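PDB 6EUD: ATP-dependent RNA helicase HrpB from Escherichia coli, which hydrolyses ATP to ADP and phosphate and is classed as an RNA helicase that binds single-stranded RNA. Local coordinates for residues L289-A294 and L336-K341; A274-E279 and T321-R326; T711-S716 and Q735-E740; P728-R733 and V751-E756. All coordinates share one frame; numbering follows the deposited sequence.

Contact 1 of 4, residues L289-A294 and L336-K341; sequences LVVDCA and LHLIAK
Leu336, Asp292 and Leu338 bury the most surface here, and each takes part in the backbone pairing of two parallel strands. Leu336 N donates to Val290 O, and Leu336 O receives Asp292 N at 2.8 Å. Two residues on, Leu338 N donates to Asp292 O at 2.7 Å, so the pairing runs just past the end of the strand. Asp292 and His337 project from the same face of the sheet. With CG anti to the backbone N (chi1 171°), the Asp292 carboxylate lies beside the His337 ring. Asp292 OD2 uses its anti lone pair to accept from His337 ND1 at 2.8 Å, and it lies in the imidazole plane. The carboxylate is turned 85° against that ring. Asp292 OD1 closes an Asx turn by accepting Ala294 N from above the carboxylate plane, and it also meets Arg323 in a salt bridge. His337 NE2 bonds Arg188, so both ring nitrogens are held. Leu336 projects on the Val291 face, where Met210 of helix 199-213 covers it. There the side chain of Leu338, just past the strand, crosses that of Val291 obliquely, CD1 3.9 Å from Val291 CG1. A water bridges Cys293 O (2.6 Å) and Leu338 O (2.7 Å). Parallel strands between helices, here 199-213 and 317-325, are typical of a RecA-like fold; this is the second such domain of a superfamily 2 helicase.

Contact 2 of 4, residues A274-E279 and T321-R326; sequences ATNIAE and TQRAGR
Gln322 starts the contact by lying against Glu279 on helix 317-325. Its chain bends at chi2 (72°), which sets CD beside the Glu279 backbone. Gln322 NE2 then donates to Glu279 O at 3.2 Å, with the acceptor in the plane of the amide. Nearer the backbone, Gln322 CG packs on Glu279 CG at 3.6 Å. Arg323 comes next and runs extended from CG to NE. Its NE donates to Glu279 OE1 at 3.1 Å in a salt bridge. The oxygen lies near the guanidinium plane, but the donor stands 35° out of the carboxylate plane. Arg323 NH2 reaches Asn276 CB at 3.4 Å, and Arg323 NH1 makes a separate salt bridge with Asp292. One guanidinium thus ties two acidic side chains together. The sequences identify the pieces: ATNIAE belongs to helicase motif V and TQRAGR to motif VI, which meet here in the second RecA-like domain. Arg326 comes last. Its CG sits 3.7 Å from Ala278 O, and its NE approaches Glu279 O without the angle for a hydrogen bond. Gln322 NE2 lies over the centre of one face of the Arg326 guanidinium. The Arg326 side chain comes within about 4 Å of that of Thr32, in the predicted ATP site, consistent with the role of motif VI arginines at the nucleotide in related helicases.

Contact 3 of 4, residues T711-S716 and Q735-E740; sequences TVPTGS and QEMFGE
Glu736 OE2 is gripped by two hydroxyls of the facing segment. Ser716 OG donates to it at 2.7 Å, on the syn lone pair of the carboxylate. Thr714 OG1 donates to the same oxygen at 2.5 Å, a very short distance whose exact value is doubtful. The Thr714 side chain crosses that of Glu736 at about a right angle, and Thr714 CG2 rests 3.7 Å from Glu736 CA. Beside this polar cluster, Pro713 lies over the backbone of the other segment. Pro713 CD is 3.5 Å from Glu736 O, and Pro713 CB is equally close to Phe738 O. Pro713 CG meets Glu740 CB at 3.8 Å. Val712 adds an apolar touch, with CG1 3.6 Å from Met737 SD.

The contact joins the loop between strands 709-711 and 717-721 to the loop after strand 729-733, in the C-terminal region. A type I turn from Val712 to Gly715 carries Thr714, and Ser716 follows directly after it. Thr714 OG1 sits between its backbone N and carbonyl carbon (chi1 57°), where it also accepts a weak bond from Ser716 N. A type II turn from Met737 to Glu740 lets the second segment curve round Pro713. Further out, Met737 packs on Val732 and Leu771. The far C-terminal tail adds a weak bond from Arg807 to Ser716 OG.

Glu736 is buried, and Arg733 gives it a long, weak ion pair. The hydroxyl donors therefore probably help to stabilise the carboxylate. Two of them on OE2 would be expected to favour negative charge on that oxygen.

Contact 4 of 4, residues P728-R733 and V751-E756; sequences PALAVR and VPLVLE
Leu730 and Leu755 lie side by side and point the same way, with their CD2 atoms 3.7 Å apart. They belong to the buried face of two parallel strands. Leu753 joins them from the break in its strand, and its CD2 lies 3.7 Å from Pro728 CB. The Pro728 ring has a second neighbour in Val751, whose CG1 sits 3.7 Å from Pro728 CG. Ile720 of the adjacent strand touches Pro728, Leu730 and Leu753, and Trp646 of helix 631-646 packs on Pro728 and Val751. The side-chain contacts across this face are apolar.

The other face carries Ala729, Ala731, Val754 and Glu756, and most of these are partly exposed. Two alanines leave few side-chain contacts across it. Glu756 stretches over it in an extended chain, with OE1 3.7 Å from Ala731 CB and 4.0 Å from Ala729 CB. Glu756 OE1, paired with Arg721 in a salt bridge, thus lies near both alanines.

Between the faces runs the backbone pairing. Val754 N donates to Pro728 O and Leu730 N to Val754 O, at 2.9 Å and 2.8 Å. Further along, Glu756 N reaches Leu730 O from 39° above the carbonyl plane, and Val732 N bonds Glu756 O at 3.0 Å. Strands 729-733 and 754-756 are 30° apart in direction, an ordinary sheet twist.

Strand 729-733 is thus set between antiparallel 717-721 and parallel 751-758. The arrangement is a parallel pair within the mixed sheet of the HrpB C-terminal region, joined without a regular alpha-helix.

Overall arrangement
The contacts form two distant pairs. Contacts 1 and 2 share the second RecA-like domain, with centres 11 Å apart, and are joined directly by the Asp292–Arg323 salt bridge. Contacts 3 and 4 share the C-terminal region, with centres 12 Å apart, and meet through Val732 packing on Met737 and Val712. Contacts 1 and 3 have centres about 75 Å apart. Contacts 1 and 4 are both parallel strand pairs with an apolar face; on the other face, contact 1 has a buried Asp-His pair and contact 4 a partly exposed glutamate. Contact 2 is partly buried and relies on a salt bridge, and its Arg326 lies near the predicted ATP site. Contact 3 joins two loops around a buried carboxylate.

Contact 1 of 4, residues L289-A294 and L336-K341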
loop_
_atom_site.group_PDB
_atom_site.type_symbol
_atom_site.label_atom_id
_atom_site.label_comp_id
_atom_site.label_asym_id
_atom_site.label_seq_id
_atom_site.Cartn_x
_atom_site.Cartn_y
_atom_site.Cartn_z
ATOM N N LEU A 289 17.252 32.815 5.624
ATOM C CA LEU A 289 15.998 32.843 4.857
ATOM C C LEU A 289 15.706 31.469 4.249
ATOM O O LEU A 289 16.575 30.866 3.623
ATOM C CB LEU A 289 16.067 33.878 3.734
ATOM C CG LEU A 289 16.495 35.295 4.143
ATOM C CD1 LEU A 289 16.580 36.193 2.924
ATOM C CD2 LEU A 289 15.542 35.867 5.177
ATOM N N VAL A 290 14.486 30.975 4.429
ATOM C CA VAL A 290 14.049 29.780 3.742
ATOM C C VAL A 290 12.824 30.074 2.842
ATOM O O VAL A 290 11.909 30.836 3.195
ATOM C CB VAL A 290 13.739 28.654 4.758
ATOM C CG1 VAL A 290 12.840 27.577 4.164
ATOM C CG2 VAL A 290 15.051 28.047 5.310
ATOM N N VAL A 291 12.830 29.487 1.654
ATOM C CA VAL A 291 11.633 29.470 0.842
ATOM C C VAL A 291 11.282 28.021 0.609
ATOM O O VAL A 291 12.061 27.253 0.061
ATOM C CB VAL A 291 11.793 30.232 -0.506
ATOM C CG1 VAL A 291 10.515 30.100 -1.341
ATOM C CG2 VAL A 291 12.132 31.713 -0.255
ATOM N N ASP A 292 10.084 27.664 1.044
ATOM C CA ASP A 292 9.611 26.294 1.047
ATOM C C ASP A 292 8.406 26.141 0.101
ATOM O O ASP A 292 7.303 26.686 0.363
ATOM C CB ASP A 292 9.251 25.876 2.484
ATOM C CG ASP A 292 8.542 24.532 2.546
ATOM O OD1 ASP A 292 8.830 23.653 1.701
ATOM O OD2 ASP A 292 7.690 24.358 3.441
ATOM N N CYS A 293 8.613 25.424 -1.003
ATOM C CA CYS A 293 7.534 25.218 -1.977
ATOM C C CYS A 293 6.423 24.331 -1.393
ATOM O O CYS A 293 5.341 24.247 -1.955
ATOM C CB CYS A 293 8.072 24.595 -3.282
ATOM S SG CYS A 293 8.481 22.838 -3.216
ATOM N N ALA A 294 6.728 23.665 -0.279
ATOM C CA ALA A 294 5.816 22.767 0.453
ATOM C C ALA A 294 5.344 21.560 -0.350
ATOM O O ALA A 294 4.291 21.000 -0.046
ATOM C CB ALA A 294 4.607 23.538 0.977
ATOM N N LEU A 336 9.407 31.423 4.306
ATOM C CA LEU A 336 8.246 31.669 3.461
ATOM C C LEU A 336 7.726 30.359 2.823
ATOM O O LEU A 336 8.435 29.703 2.035
ATOM C CB LEU A 336 8.595 32.699 2.370
ATOM C CG LEU A 336 7.514 32.964 1.310
ATOM C CD1 LEU A 336 6.225 33.541 1.938
ATOM C CD2 LEU A 336 8.021 33.887 0.203
ATOM N N HIS A 337 6.504 29.970 3.170
ATOM C CA HIS A 337 5.921 28.758 2.617
ATOM C C HIS A 337 4.991 29.091 1.453
ATOM O O HIS A 337 4.067 29.877 1.600
ATOM C CB HIS A 337 5.197 27.978 3.721
ATOM C CG HIS A 337 6.083 27.658 4.903
ATOM N ND1 HIS A 337 6.890 26.535 4.959
ATOM C CD2 HIS A 337 6.311 28.333 6.057
ATOM C CE1 HIS A 337 7.559 26.522 6.096
ATOM N NE2 HIS A 337 7.224 27.603 6.784
ATOM N N LEU A 338 5.236 28.485 0.295
ATOM C CA LEU A 338 4.482 28.803 -0.920
ATOM C C LEU A 338 3.108 28.114 -1.033
ATOM O O LEU A 338 2.744 27.559 -2.089
ATOM C CB LEU A 338 5.325 28.457 -2.136
ATOM C CG LEU A 338 6.635 29.237 -2.143
ATOM C CD1 LEU A 338 7.382 28.990 -3.462
ATOM C CD2 LEU A 338 6.379 30.715 -1.896
ATOM N N ILE A 339 2.361 28.157 0.067
ATOM C CA ILE A 339 0.960 27.783 0.098
ATOM C C ILE A 339 0.226 28.753 1.007
ATOM O O ILE A 339 0.847 29.449 1.806
ATOM C CB ILE A 339 0.745 26.348 0.605
ATOM C CG1 ILE A 339 1.285 26.204 2.038
ATOM C CG2 ILE A 339 1.399 25.339 -0.336
ATOM C CD1 ILE A 339 1.136 24.816 2.581
ATOM N N ALA A 340 -1.093 28.806 0.886
ATOM C CA ALA A 340 -1.892 29.607 1.807
ATOM C C ALA A 340 -1.756 29.068 3.223
ATOM O O ALA A 340 -1.574 27.856 3.405
ATOM C CB ALA A 340 -3.333 29.603 1.384
ATOM N N LYS A 341 -1.853 29.944 4.223
ATOM C CA LYS A 341 -1.724 29.515 5.622
ATOM C C LYS A 341 -2.768 28.455 6.031
ATOM O O LYS A 341 -2.438 27.463 6.700
ATOM C CB LYS A 341 -1.820 30.709 6.562
ATOM C CG LYS A 341 -1.588 30.323 8.004
ATOM C CD LYS A 341 -1.663 31.542 8.887
ATOM C CE LYS A 341 -1.286 31.229 10.321
ATOM N NZ LYS A 341 -1.230 32.498 11.106
HETATM O O HOH W 1 3.910 25.629 -3.645
#

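Contact 2 of 4, residues A274-E279 and T321-R326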
loop_
_atom_site.group_PDB
_atom_site.type_symbol
_atom_site.label_atom_id
_atom_site.label_comp_id
_atom_site.label_asym_id
_atom_site.label_seq_id
_atom_site.Cartn_x
_atom_site.Cartn_y
_atom_site.Cartn_z
ATOM N N ALA A 274 17.636 23.294 -3.254
ATOM C CA ALA A 274 17.864 21.936 -2.785
ATOM C C ALA A 274 16.580 21.131 -2.734
ATOM O O ALA A 274 15.476 21.699 -2.722
ATOM C CB ALA A 274 18.527 21.960 -1.400
ATOM N N THR A 275 16.736 19.810 -2.709
ATOM C CA THR A 275 15.652 18.887 -2.379
ATOM C C THR A 275 15.613 18.703 -0.869
ATOM O O THR A 275 16.476 19.242 -0.168
ATOM C CB THR A 275 15.855 17.532 -3.037
ATOM O OG1 THR A 275 17.074 16.971 -2.538
ATOM C CG2 THR A 275 15.954 17.681 -4.543
ATOM N N ASN A 276 14.672 17.906 -0.357
ATOM C CA ASN A 276 14.546 17.777 1.102
ATOM C C ASN A 276 15.704 17.043 1.797
ATOM O O ASN A 276 15.659 16.805 3.001
ATOM C CB ASN A 276 13.212 17.120 1.484
ATOM C CG ASN A 276 13.013 15.769 0.855
ATOM O OD1 ASN A 276 13.905 15.220 0.198
ATOM N ND2 ASN A 276 11.819 15.219 1.046
ATOM N N ILE A 277 16.760 16.728 1.062
ATOM C CA ILE A 277 17.973 16.255 1.713
ATOM C C ILE A 277 18.562 17.363 2.596
ATOM O O ILE A 277 19.354 17.093 3.500
ATOM C CB ILE A 277 19.025 15.799 0.701
ATOM C CG1 ILE A 277 19.687 17.007 0.040
ATOM C CG2 ILE A 277 18.378 14.904 -0.342
ATOM C CD1 ILE A 277 20.966 16.671 -0.671
ATOM N N ALA A 278 18.172 18.610 2.338
ATOM C CA ALA A 278 18.652 19.724 3.145
ATOM C C ALA A 278 17.783 19.915 4.393
ATOM O O ALA A 278 18.094 20.724 5.267
ATOM C CB ALA A 278 18.692 20.999 2.318
ATOM N N GLU A 279 16.704 19.146 4.477
ATOM C CA GLU A 279 15.734 19.303 5.549
ATOM C C GLU A 279 16.275 18.843 6.904
ATOM O O GLU A 279 16.017 19.481 7.925
ATOM C CB GLU A 279 14.447 18.543 5.207
ATOM C CG GLU A 279 13.271 18.834 6.136
ATOM C CD GLU A 279 12.040 17.992 5.819
ATOM O OE1 GLU A 279 11.509 18.097 4.684
ATOM O OE2 GLU A 279 11.607 17.226 6.715
ATOM N N THR A 321 7.790 22.639 9.308
ATOM C CA THR A 321 8.406 23.219 10.496
ATOM C C THR A 321 9.901 22.895 10.545
ATOM O O THR A 321 10.721 23.750 10.877
ATOM C CB THR A 321 7.702 22.729 11.773
ATOM O OG1 THR A 321 6.378 23.279 11.799
ATOM C CG2 THR A 321 8.431 23.186 13.002
ATOM N N GLN A 322 10.263 21.669 10.188
ATOM C CA GLN A 322 11.677 21.315 10.129
ATOM C C GLN A 322 12.391 22.182 9.069
ATOM O O GLN A 322 13.498 22.666 9.304
ATOM C CB GLN A 322 11.847 19.832 9.842
ATOM C CG GLN A 322 13.273 19.358 9.742
ATOM C CD GLN A 322 14.000 19.315 11.079
ATOM O OE1 GLN A 322 13.374 19.196 12.137
ATOM N NE2 GLN A 322 15.332 19.400 11.035
ATOM N N ARG A 323 11.729 22.419 7.938
ATOM C CA ARG A 323 12.281 23.257 6.877
ATOM C C ARG A 323 12.444 24.703 7.319
ATOM O O ARG A 323 13.437 25.341 7.001
ATOM C CB ARG A 323 11.395 23.216 5.638
ATOM C CG ARG A 323 11.508 21.947 4.879
ATOM C CD ARG A 323 10.519 21.865 3.721
ATOM N NE ARG A 323 10.658 20.557 3.088
ATOM C CZ ARG A 323 10.197 20.241 1.887
ATOM N NH1 ARG A 323 9.552 21.139 1.158
ATOM N NH2 ARG A 323 10.393 19.021 1.411
ATOM N N ALA A 324 11.456 25.225 8.037
ATOM C CA ALA A 324 11.523 26.577 8.567
ATOM C C ALA A 324 12.710 26.729 9.530
ATOM O O ALA A 324 13.400 27.745 9.523
ATOM C CB ALA A 324 10.220 26.928 9.266
ATOM N N GLY A 325 12.963 25.702 10.334
ATOM C CA GLY A 325 14.026 25.753 11.325
ATOM C C GLY A 325 15.406 25.784 10.709
ATOM O O GLY A 325 16.384 26.093 11.393
ATOM N N ARG A 326 15.497 25.457 9.423
ATOM C CA ARG A 326 16.759 25.594 8.697
ATOM C C ARG A 326 17.128 27.079 8.478
ATOM O O ARG A 326 18.270 27.398 8.122
ATOM C CB ARG A 326 16.712 24.827 7.357
ATOM C CG ARG A 326 16.754 23.298 7.523
ATOM C CD ARG A 326 17.361 22.944 8.856
ATOM N NE ARG A 326 18.126 21.709 8.869
ATOM C CZ ARG A 326 18.650 21.206 9.981
ATOM N NH1 ARG A 326 18.465 21.847 11.129
ATOM N NH2 ARG A 326 19.349 20.075 9.952
#

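Contact 3 of 4, residues T711-S716 and Q735-E740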
loop_
_atom_site.group_PDB
_atom_site.type_symbol
_atom_site.label_atom_id
_atom_site.label_comp_id
_atom_site.label_asym_id
_atom_site.label_seq_id
_atom_site.Cartn_x
_atom_site.Cartn_y
_atom_site.Cartn_z
ATOM N N THR A 711 -48.000 -15.208 13.258
ATOM C CA THR A 711 -49.327 -15.647 13.717
ATOM C C THR A 711 -49.916 -14.631 14.699
ATOM O O THR A 711 -49.372 -14.420 15.783
ATOM C CB THR A 711 -49.299 -17.024 14.415
ATOM O OG1 THR A 711 -48.654 -17.982 13.575
ATOM C CG2 THR A 711 -50.728 -17.493 14.736
ATOM N N VAL A 712 -51.016 -13.997 14.308
ATOM C CA VAL A 712 -51.674 -12.984 15.139
ATOM C C VAL A 712 -52.616 -13.647 16.176
ATOM O O VAL A 712 -52.815 -14.863 16.144
ATOM C CB VAL A 712 -52.446 -11.978 14.247
ATOM C CG1 VAL A 712 -51.473 -11.105 13.480
ATOM C CG2 VAL A 712 -53.364 -12.713 13.300
ATOM N N PRO A 713 -53.174 -12.858 17.117
ATOM C CA PRO A 713 -54.026 -13.478 18.147
ATOM C C PRO A 713 -55.186 -14.352 17.651
ATOM O O PRO A 713 -55.538 -15.298 18.356
ATOM C CB PRO A 713 -54.555 -12.269 18.907
ATOM C CG PRO A 713 -53.388 -11.303 18.859
ATOM C CD PRO A 713 -52.792 -11.479 17.484
ATOM N N THR A 714 -55.759 -14.066 16.484
ATOM C CA THR A 714 -56.857 -14.871 15.977
ATOM C C THR A 714 -56.390 -16.226 15.476
ATOM O O THR A 714 -57.200 -17.119 15.261
ATOM C CB THR A 714 -57.604 -14.162 14.829
ATOM O OG1 THR A 714 -56.689 -13.850 13.765
ATOM C CG2 THR A 714 -58.246 -12.885 15.332
ATOM N N GLY A 715 -55.083 -16.386 15.271
ATOM C CA GLY A 715 -54.572 -17.619 14.698
ATOM C C GLY A 715 -54.247 -17.474 13.216
ATOM O O GLY A 715 -53.617 -18.360 12.619
ATOM N N SER A 716 -54.674 -16.361 12.618
ATOM C CA SER A 716 -54.329 -16.073 11.228
ATOM C C SER A 716 -52.812 -15.962 11.051
ATOM O O SER A 716 -52.095 -15.497 11.942
ATOM C CB SER A 716 -55.000 -14.780 10.751
ATOM O OG SER A 716 -56.404 -14.930 10.618
ATOM N N GLN A 735 -58.910 -5.566 13.859
ATOM C CA GLN A 735 -59.758 -6.454 14.658
ATOM C C GLN A 735 -59.010 -7.738 15.086
ATOM O O GLN A 735 -59.292 -8.308 16.148
ATOM C CB GLN A 735 -61.041 -6.799 13.872
ATOM C CG GLN A 735 -60.796 -7.665 12.646
ATOM C CD GLN A 735 -61.612 -7.262 11.430
ATOM O OE1 GLN A 735 -62.117 -6.148 11.346
ATOM N NE2 GLN A 735 -61.722 -8.167 10.470
ATOM N N GLU A 736 -58.045 -8.167 14.272
ATOM C CA GLU A 736 -57.319 -9.401 14.535
ATOM C C GLU A 736 -56.246 -9.232 15.612
ATOM O O GLU A 736 -55.745 -10.205 16.157
ATOM C CB GLU A 736 -56.681 -9.929 13.248
ATOM C CG GLU A 736 -57.683 -10.411 12.197
ATOM C CD GLU A 736 -57.144 -11.566 11.351
ATOM O OE1 GLU A 736 -56.441 -11.326 10.335
ATOM O OE2 GLU A 736 -57.422 -12.726 11.715
ATOM N N MET A 737 -55.885 -7.991 15.917
ATOM C CA MET A 737 -54.854 -7.735 16.920
ATOM C C MET A 737 -55.427 -7.573 18.333
ATOM O O MET A 737 -54.693 -7.260 19.276
ATOM C CB MET A 737 -54.059 -6.492 16.541
ATOM C CG MET A 737 -53.282 -6.640 15.251
ATOM S SD MET A 737 -52.186 -8.051 15.314
ATOM C CE MET A 737 -51.185 -7.651 16.775
ATOM N N PHE A 738 -56.731 -7.772 18.487
ATOM C CA PHE A 738 -57.339 -7.671 19.811
ATOM C C PHE A 738 -56.809 -8.730 20.770
ATOM O O PHE A 738 -56.728 -9.916 20.429
ATOM C CB PHE A 738 -58.858 -7.795 19.717
ATOM C CG PHE A 738 -59.517 -6.632 19.058
ATOM C CD1 PHE A 738 -58.853 -5.425 18.939
ATOM C CD2 PHE A 738 -60.798 -6.744 18.556
ATOM C CE1 PHE A 738 -59.461 -4.344 18.327
ATOM C CE2 PHE A 738 -61.405 -5.671 17.946
ATOM C CZ PHE A 738 -60.738 -4.468 17.832
ATOM N N GLY A 739 -56.473 -8.310 21.982
ATOM C CA GLY A 739 -55.965 -9.235 22.979
ATOM C C GLY A 739 -54.459 -9.143 23.139
ATOM O O GLY A 739 -53.893 -9.651 24.114
ATOM N N GLU A 740 -53.812 -8.490 22.174
ATOM C CA GLU A 740 -52.373 -8.279 22.205
ATOM C C GLU A 740 -52.049 -6.908 22.806
ATOM O O GLU A 740 -52.434 -5.871 22.269
ATOM C CB GLU A 740 -51.781 -8.417 20.794
ATOM C CG GLU A 740 -50.283 -8.218 20.731
ATOM C CD GLU A 740 -49.529 -9.172 21.644
ATOM O OE1 GLU A 740 -49.356 -8.845 22.841
ATOM O OE2 GLU A 740 -49.093 -10.238 21.162
#

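Contact 4 of 4, residues P728-R733 and V751-E756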
loop_
_atom_site.group_PDB
_atom_site.type_symbol
_atom_site.label_atom_id
_atom_site.label_comp_id
_atom_site.label_asym_id
_atom_site.label_seq_id
_atom_site.Cartn_x
_atom_site.Cartn_y
_atom_site.Cartn_z
ATOM N N PRO A 728 -39.426 -4.120 9.021
ATOM C CA PRO A 728 -40.338 -5.177 8.572
ATOM C C PRO A 728 -41.789 -4.793 8.867
ATOM O O PRO A 728 -42.099 -4.301 9.970
ATOM C CB PRO A 728 -39.892 -6.397 9.382
ATOM C CG PRO A 728 -39.238 -5.806 10.609
ATOM C CD PRO A 728 -38.612 -4.526 10.180
ATOM N N ALA A 729 -42.666 -4.989 7.887
ATOM C CA ALA A 729 -44.034 -4.510 8.032
ATOM C C ALA A 729 -45.043 -5.653 8.065
ATOM O O ALA A 729 -44.834 -6.728 7.504
ATOM C CB ALA A 729 -44.373 -3.538 6.919
ATOM N N LEU A 730 -46.154 -5.407 8.723
ATOM C CA LEU A 730 -47.195 -6.409 8.814
ATOM C C LEU A 730 -48.559 -5.773 8.571
ATOM O O LEU A 730 -49.059 -5.025 9.419
ATOM C CB LEU A 730 -47.158 -7.075 10.185
ATOM C CG LEU A 730 -48.083 -8.267 10.362
ATOM C CD1 LEU A 730 -47.333 -9.567 10.106
ATOM C CD2 LEU A 730 -48.663 -8.224 11.737
ATOM N N ALA A 731 -49.156 -6.066 7.417
ATOM C CA ALA A 731 -50.468 -5.534 7.071
ATOM C C ALA A 731 -51.539 -6.452 7.620
ATOM O O ALA A 731 -51.663 -7.596 7.185
ATOM C CB ALA A 731 -50.600 -5.379 5.581
ATOM N N VAL A 732 -52.304 -5.959 8.588
ATOM C CA VAL A 732 -53.255 -6.810 9.307
ATOM C C VAL A 732 -54.504 -6.037 9.705
ATOM O O VAL A 732 -54.417 -4.881 10.114
ATOM C CB VAL A 732 -52.614 -7.425 10.589
ATOM C CG1 VAL A 732 -52.118 -6.329 11.523
ATOM C CG2 VAL A 732 -53.593 -8.322 11.314
ATOM N N ARG A 733 -55.668 -6.664 9.590
ATOM C CA ARG A 733 -56.889 -6.027 10.072
ATOM C C ARG A 733 -56.783 -5.800 11.580
ATOM O O ARG A 733 -56.425 -6.699 12.337
ATOM C CB ARG A 733 -58.117 -6.867 9.733
ATOM C CG ARG A 733 -58.366 -7.019 8.243
ATOM C CD ARG A 733 -59.508 -7.985 7.970
ATOM N NE ARG A 733 -59.199 -9.313 8.482
ATOM C CZ ARG A 733 -60.061 -10.322 8.524
ATOM N NH1 ARG A 733 -61.300 -10.163 8.072
ATOM N NH2 ARG A 733 -59.677 -11.492 9.010
ATOM N N VAL A 751 -36.600 -6.236 17.135
ATOM C CA VAL A 751 -37.174 -5.406 16.097
ATOM C C VAL A 751 -38.688 -5.480 16.095
ATOM O O VAL A 751 -39.268 -6.495 15.721
ATOM C CB VAL A 751 -36.651 -5.819 14.701
ATOM C CG1 VAL A 751 -37.297 -4.954 13.605
ATOM C CG2 VAL A 751 -35.126 -5.725 14.649
ATOM N N PRO A 752 -39.342 -4.385 16.481
ATOM C CA PRO A 752 -40.810 -4.406 16.440
ATOM C C PRO A 752 -41.311 -4.351 15.000
ATOM O O PRO A 752 -40.704 -3.683 14.158
ATOM C CB PRO A 752 -41.206 -3.158 17.239
ATOM C CG PRO A 752 -40.008 -2.217 17.079
ATOM C CD PRO A 752 -38.788 -3.078 16.884
ATOM N N LEU A 753 -42.381 -5.083 14.713
ATOM C CA LEU A 753 -43.018 -5.018 13.402
ATOM C C LEU A 753 -43.783 -3.713 13.228
ATOM O O LEU A 753 -44.483 -3.261 14.127
ATOM C CB LEU A 753 -43.960 -6.211 13.200
ATOM C CG LEU A 753 -43.224 -7.546 13.129
ATOM C CD1 LEU A 753 -44.214 -8.649 13.033
ATOM C CD2 LEU A 753 -42.295 -7.578 11.922
ATOM N N VAL A 754 -43.643 -3.088 12.074
ATOM C CA VAL A 754 -44.486 -1.942 11.800
ATOM C C VAL A 754 -45.835 -2.510 11.391
ATOM O O VAL A 754 -45.924 -3.231 10.400
ATOM C CB VAL A 754 -43.915 -1.011 10.697
ATOM C CG1 VAL A 754 -44.936 0.044 10.316
ATOM C CG2 VAL A 754 -42.611 -0.354 11.154
ATOM N N LEU A 755 -46.864 -2.209 12.181
ATOM C CA LEU A 755 -48.210 -2.721 11.944
ATOM C C LEU A 755 -48.979 -1.780 11.044
ATOM O O LEU A 755 -49.170 -0.602 11.355
ATOM C CB LEU A 755 -48.981 -2.898 13.253
ATOM C CG LEU A 755 -48.394 -3.782 14.348
ATOM C CD1 LEU A 755 -49.383 -3.900 15.512
ATOM C CD2 LEU A 755 -48.071 -5.142 13.755
ATOM N N GLU A 756 -49.419 -2.298 9.914
ATOM C CA GLU A 756 -50.314 -1.531 9.078
ATOM C C GLU A 756 -51.731 -1.988 9.376
ATOM O O GLU A 756 -52.236 -2.954 8.811
ATOM C CB GLU A 756 -49.914 -1.687 7.621
ATOM C CG GLU A 756 -48.508 -1.086 7.363
ATOM C CD GLU A 756 -47.893 -1.508 6.025
ATOM O OE1 GLU A 756 -48.026 -2.688 5.632
ATOM O OE2 GLU A 756 -47.288 -0.652 5.347
#